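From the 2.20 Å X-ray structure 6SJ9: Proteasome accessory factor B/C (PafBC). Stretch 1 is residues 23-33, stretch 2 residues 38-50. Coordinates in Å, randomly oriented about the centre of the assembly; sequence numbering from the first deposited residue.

Stretch 1 23-33: PRAVLREKVYH
Stretch 2 38-50: NDVAFGRMFERDK

Two helices of one chain cross almost at right angles: a helix beginning at Arg24 and another beginning at Asp39, which continues past Lys50, run with their N-to-C directions 89° apart, and their axes approach to 11.6 Å. Phi and psi are near -63° and -40° along most of both, but Val31 widens to phi -112°. Pro23 and Asn38 hold the N-cap positions, Pro23 O accepting from Leu27 N at 3.2 Å; the Asn38 side chain makes no capping bond. In register, Tyr32 CA lies 7.5 Å from Phe42 CA, and Arg24 CA 8.7 Å from Gly43 CA.

Tyr32 (chi1 m, chi2 82°) points toward the second helix, and its phenol suits a place that is apolar around the ring but polar at the tip. Tyr32 OH donates to Asp49 OD2 at 2.5 Å, a short bond; Asp49 (chi1 m) has both carboxylate oxygens also bonded elsewhere in the structure, so this buried acid is well satisfied. The edge of Phe42 (chi1 147°, chi2 80°) meets the Tyr32 face, centroids 5.0 Å apart and planes at 74°, while selenomethionine Met45 places SE 3.8 Å from Tyr32 CD2 at the ring edge. Phe46 (chi1 t, chi2 63°) receives Leu27 (m, t), Leu27 CD1 to Phe46 CE1 being 3.5 Å.

Arginine suits partly exposed places in the middle of this contact, where its aliphatic stem can pack and its guanidinium can reach acceptors. Arg28, extended (t, t, t), lays CB over the Phe42 face, 3.9 Å from its centroid; Arg28 NH1 and NH2 both donate weakly to Asn38 OD1, at 3.4 and 3.3 Å. Arg24 (t, t, m) sits among Asp39, Phe42, Gly43 and Phe46. Arg24 NH1 donates to Asp39 OD1 at 3.0 Å in a salt bridge, and Gly43 CA lies over one guanidinium face. Arg24 NE, buried here, finds no partner. Glu47 OE1 stays 4.4 Å from Arg24 NH2, too far for a salt bridge; Glu47 OE2 is bridged by Lys50 NZ at 3.0 Å.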

# COMPACT_ATOMS: atom_id res chain seq x y z
N PRO A 23 -30.05 19.21 19.60
CA PRO A 23 -30.91 20.27 19.05
C PRO A 23 -30.08 21.28 18.28
O PRO A 23 -28.86 21.38 18.45
CB PRO A 23 -31.57 20.88 20.29
CG PRO A 23 -30.56 20.63 21.42
CD PRO A 23 -29.79 19.37 21.04
N ARG A 24 -30.76 22.06 17.43
CA ARG A 24 -30.05 22.97 16.53
C ARG A 24 -29.18 23.97 17.28
O ARG A 24 -28.10 24.33 16.78
CB ARG A 24 -31.03 23.77 15.67
CG ARG A 24 -30.29 24.65 14.69
CD ARG A 24 -31.16 25.75 14.08
NE ARG A 24 -32.03 25.30 13.02
CZ ARG A 24 -32.79 26.13 12.32
NH1 ARG A 24 -32.76 27.43 12.59
NH2 ARG A 24 -33.56 25.66 11.35
N ALA A 25 -29.62 24.41 18.46
CA ALA A 25 -28.85 25.38 19.23
C ALA A 25 -27.49 24.83 19.63
O ALA A 25 -26.48 25.54 19.56
CB ALA A 25 -29.64 25.81 20.47
N VAL A 26 -27.44 23.57 20.06
CA VAL A 26 -26.16 22.98 20.44
C VAL A 26 -25.26 22.81 19.21
O VAL A 26 -24.05 23.05 19.28
CB VAL A 26 -26.39 21.65 21.18
CG1 VAL A 26 -25.07 21.00 21.51
CG2 VAL A 26 -27.21 21.88 22.45
N LEU A 27 -25.83 22.36 18.08
CA LEU A 27 -25.03 22.18 16.87
C LEU A 27 -24.40 23.49 16.42
O LEU A 27 -23.26 23.51 15.95
CB LEU A 27 -25.86 21.60 15.74
CG LEU A 27 -26.29 20.15 15.91
CD1 LEU A 27 -27.01 19.64 14.65
CD2 LEU A 27 -25.06 19.34 16.19
N ARG A 28 -25.12 24.60 16.57
CA ARG A 28 -24.57 25.88 16.13
C ARG A 28 -23.30 26.21 16.89
O ARG A 28 -22.29 26.59 16.29
CB ARG A 28 -25.58 27.00 16.30
CG ARG A 28 -24.99 28.35 15.91
CD ARG A 28 -25.95 29.51 16.11
NE ARG A 28 -25.33 30.78 15.75
CZ ARG A 28 -25.92 31.97 15.86
NH1 ARG A 28 -27.14 32.06 16.35
NH2 ARG A 28 -25.27 33.07 15.50
N GLU A 29 -23.32 26.01 18.21
CA GLU A 29 -22.16 26.33 19.04
C GLU A 29 -21.01 25.37 18.78
O GLU A 29 -19.85 25.80 18.68
CB GLU A 29 -22.57 26.23 20.51
CG GLU A 29 -23.70 27.16 20.92
CD GLU A 29 -24.24 26.85 22.31
OE1 GLU A 29 -25.20 27.52 22.75
OE2 GLU A 29 -23.71 25.93 22.97
N LYS A 30 -21.31 24.08 18.62
CA LYS A 30 -20.28 23.05 18.50
C LYS A 30 -19.60 23.05 17.14
O LYS A 30 -18.39 22.83 17.05
CB LYS A 30 -20.86 21.67 18.79
CG LYS A 30 -21.15 21.40 20.24
CD LYS A 30 -21.67 19.99 20.40
CE LYS A 30 -20.76 18.98 19.72
NZ LYS A 30 -21.25 17.59 19.91
N VAL A 31 -20.37 23.26 16.07
CA VAL A 31 -19.87 23.11 14.71
C VAL A 31 -19.78 24.44 13.98
O VAL A 31 -18.81 24.70 13.28
CB VAL A 31 -20.76 22.11 13.93
CG1 VAL A 31 -20.15 21.79 12.56
CG2 VAL A 31 -20.98 20.85 14.75
N TYR A 32 -20.80 25.28 14.14
CA TYR A 32 -20.95 26.52 13.38
C TYR A 32 -20.56 27.75 14.19
O TYR A 32 -21.19 28.81 14.06
CB TYR A 32 -22.39 26.64 12.88
CG TYR A 32 -22.85 25.53 11.95
CD1 TYR A 32 -23.30 24.31 12.44
CD2 TYR A 32 -22.86 25.73 10.57
CE1 TYR A 32 -23.72 23.31 11.59
CE2 TYR A 32 -23.29 24.73 9.72
CZ TYR A 32 -23.72 23.53 10.23
OH TYR A 32 -24.15 22.55 9.38
N HIS A 33 -19.55 27.62 15.06
CA HIS A 33 -19.04 28.79 15.76
C HIS A 33 -18.48 29.80 14.77
O HIS A 33 -18.54 31.01 15.01
CB HIS A 33 -17.97 28.39 16.78
CG HIS A 33 -17.03 27.32 16.30
ND1 HIS A 33 -16.35 27.40 15.11
CD2 HIS A 33 -16.64 26.16 16.88
CE1 HIS A 33 -15.59 26.33 14.96
NE2 HIS A 33 -15.75 25.56 16.02
N ASN A 38 -26.39 35.32 12.36
CA ASN A 38 -27.22 34.60 13.31
C ASN A 38 -28.08 33.54 12.63
O ASN A 38 -27.75 33.05 11.54
CB ASN A 38 -28.09 35.57 14.11
CG ASN A 38 -27.39 36.08 15.35
OD1 ASN A 38 -27.38 35.42 16.39
ND2 ASN A 38 -26.81 37.27 15.25
N ASP A 39 -29.22 33.24 13.26
CA ASP A 39 -30.00 32.05 12.94
C ASP A 39 -30.40 31.97 11.47
O ASP A 39 -30.57 30.87 10.93
CB ASP A 39 -31.23 32.01 13.85
CG ASP A 39 -32.07 30.76 13.65
OD1 ASP A 39 -31.68 29.69 14.18
OD2 ASP A 39 -33.13 30.84 12.99
N VAL A 40 -30.54 33.11 10.80
CA VAL A 40 -31.04 33.12 9.42
C VAL A 40 -30.05 32.49 8.45
O VAL A 40 -30.41 31.58 7.69
CB VAL A 40 -31.40 34.56 9.02
CG1 VAL A 40 -32.76 34.91 9.58
CG2 VAL A 40 -30.37 35.53 9.57
N ALA A 41 -28.81 32.97 8.44
CA ALA A 41 -27.82 32.48 7.47
C ALA A 41 -27.33 31.09 7.85
O ALA A 41 -27.13 30.23 6.98
CB ALA A 41 -26.65 33.46 7.38
N PHE A 42 -27.09 30.88 9.14
CA PHE A 42 -26.70 29.57 9.64
C PHE A 42 -27.78 28.53 9.34
O PHE A 42 -27.47 27.43 8.88
CB PHE A 42 -26.41 29.69 11.14
CG PHE A 42 -26.76 28.47 11.93
CD1 PHE A 42 -25.91 27.37 11.96
CD2 PHE A 42 -27.92 28.44 12.68
CE1 PHE A 42 -26.24 26.26 12.69
CE2 PHE A 42 -28.26 27.33 13.42
CZ PHE A 42 -27.42 26.24 13.43
N GLY A 43 -29.05 28.89 9.56
CA GLY A 43 -30.12 27.93 9.33
C GLY A 43 -30.12 27.37 7.92
O GLY A 43 -30.37 26.18 7.72
N ARG A 44 -29.85 28.21 6.92
CA ARG A 44 -29.80 27.64 5.57
C ARG A 44 -28.50 26.89 5.32
O ARG A 44 -28.50 25.85 4.64
CB ARG A 44 -30.06 28.70 4.49
CG ARG A 44 -29.72 30.16 4.77
CD ARG A 44 -30.16 31.00 3.53
NE ARG A 44 -29.70 32.38 3.59
CZ ARG A 44 -30.43 33.40 4.03
NH1 ARG A 44 -31.68 33.21 4.45
NH2 ARG A 44 -29.90 34.62 4.06
N MSE A 45 -27.38 27.37 5.84
CA MSE A 45 -26.13 26.64 5.67
C MSE A 45 -26.18 25.28 6.38
O MSE A 45 -25.57 24.31 5.94
CB MSE A 45 -24.96 27.48 6.19
CG MSE A 45 -23.58 26.88 5.93
SE MSE A 45 -22.31 27.52 7.29
CE MSE A 45 -23.08 29.32 7.56
N PHE A 46 -26.91 25.24 7.50
CA PHE A 46 -27.19 23.97 8.16
C PHE A 46 -28.02 23.06 7.26
O PHE A 46 -27.69 21.88 7.07
CB PHE A 46 -27.91 24.23 9.48
CG PHE A 46 -28.25 22.99 10.24
CD1 PHE A 46 -27.25 22.16 10.72
CD2 PHE A 46 -29.57 22.67 10.51
CE1 PHE A 46 -27.57 21.02 11.43
CE2 PHE A 46 -29.90 21.54 11.23
CZ PHE A 46 -28.89 20.71 11.69
N GLU A 47 -29.10 23.60 6.67
CA GLU A 47 -29.93 22.83 5.75
C GLU A 47 -29.12 22.34 4.56
O GLU A 47 -29.31 21.21 4.09
CB GLU A 47 -31.10 23.68 5.25
CG GLU A 47 -32.20 24.00 6.27
CD GLU A 47 -32.93 22.77 6.82
OE1 GLU A 47 -33.23 22.77 8.03
OE2 GLU A 47 -33.18 21.81 6.06
N ARG A 48 -28.19 23.16 4.05
CA ARG A 48 -27.32 22.72 2.95
C ARG A 48 -26.39 21.59 3.37
O ARG A 48 -26.15 20.64 2.61
CB ARG A 48 -26.49 23.88 2.41
CG ARG A 48 -27.25 24.94 1.64
CD ARG A 48 -26.27 25.73 0.79
NE ARG A 48 -25.23 26.38 1.59
CZ ARG A 48 -25.38 27.57 2.16
NH1 ARG A 48 -26.52 28.24 2.01
NH2 ARG A 48 -24.40 28.10 2.88
N ASP A 49 -25.88 21.65 4.60
CA ASP A 49 -24.98 20.60 5.05
C ASP A 49 -25.74 19.29 5.24
O ASP A 49 -25.23 18.23 4.87
CB ASP A 49 -24.32 21.02 6.35
CG ASP A 49 -23.32 22.12 6.16
OD1 ASP A 49 -22.86 22.37 5.02
OD2 ASP A 49 -22.98 22.75 7.17
N LYS A 50 -26.99 19.37 5.71
CA LYS A 50 -27.83 18.18 5.82
C LYS A 50 -28.05 17.56 4.46
O LYS A 50 -27.86 16.36 4.25
CB LYS A 50 -29.17 18.52 6.50
CG LYS A 50 -28.99 18.85 7.97
CD LYS A 50 -30.31 19.12 8.72
CE LYS A 50 -31.24 20.05 7.95
NZ LYS A 50 -32.67 19.65 8.08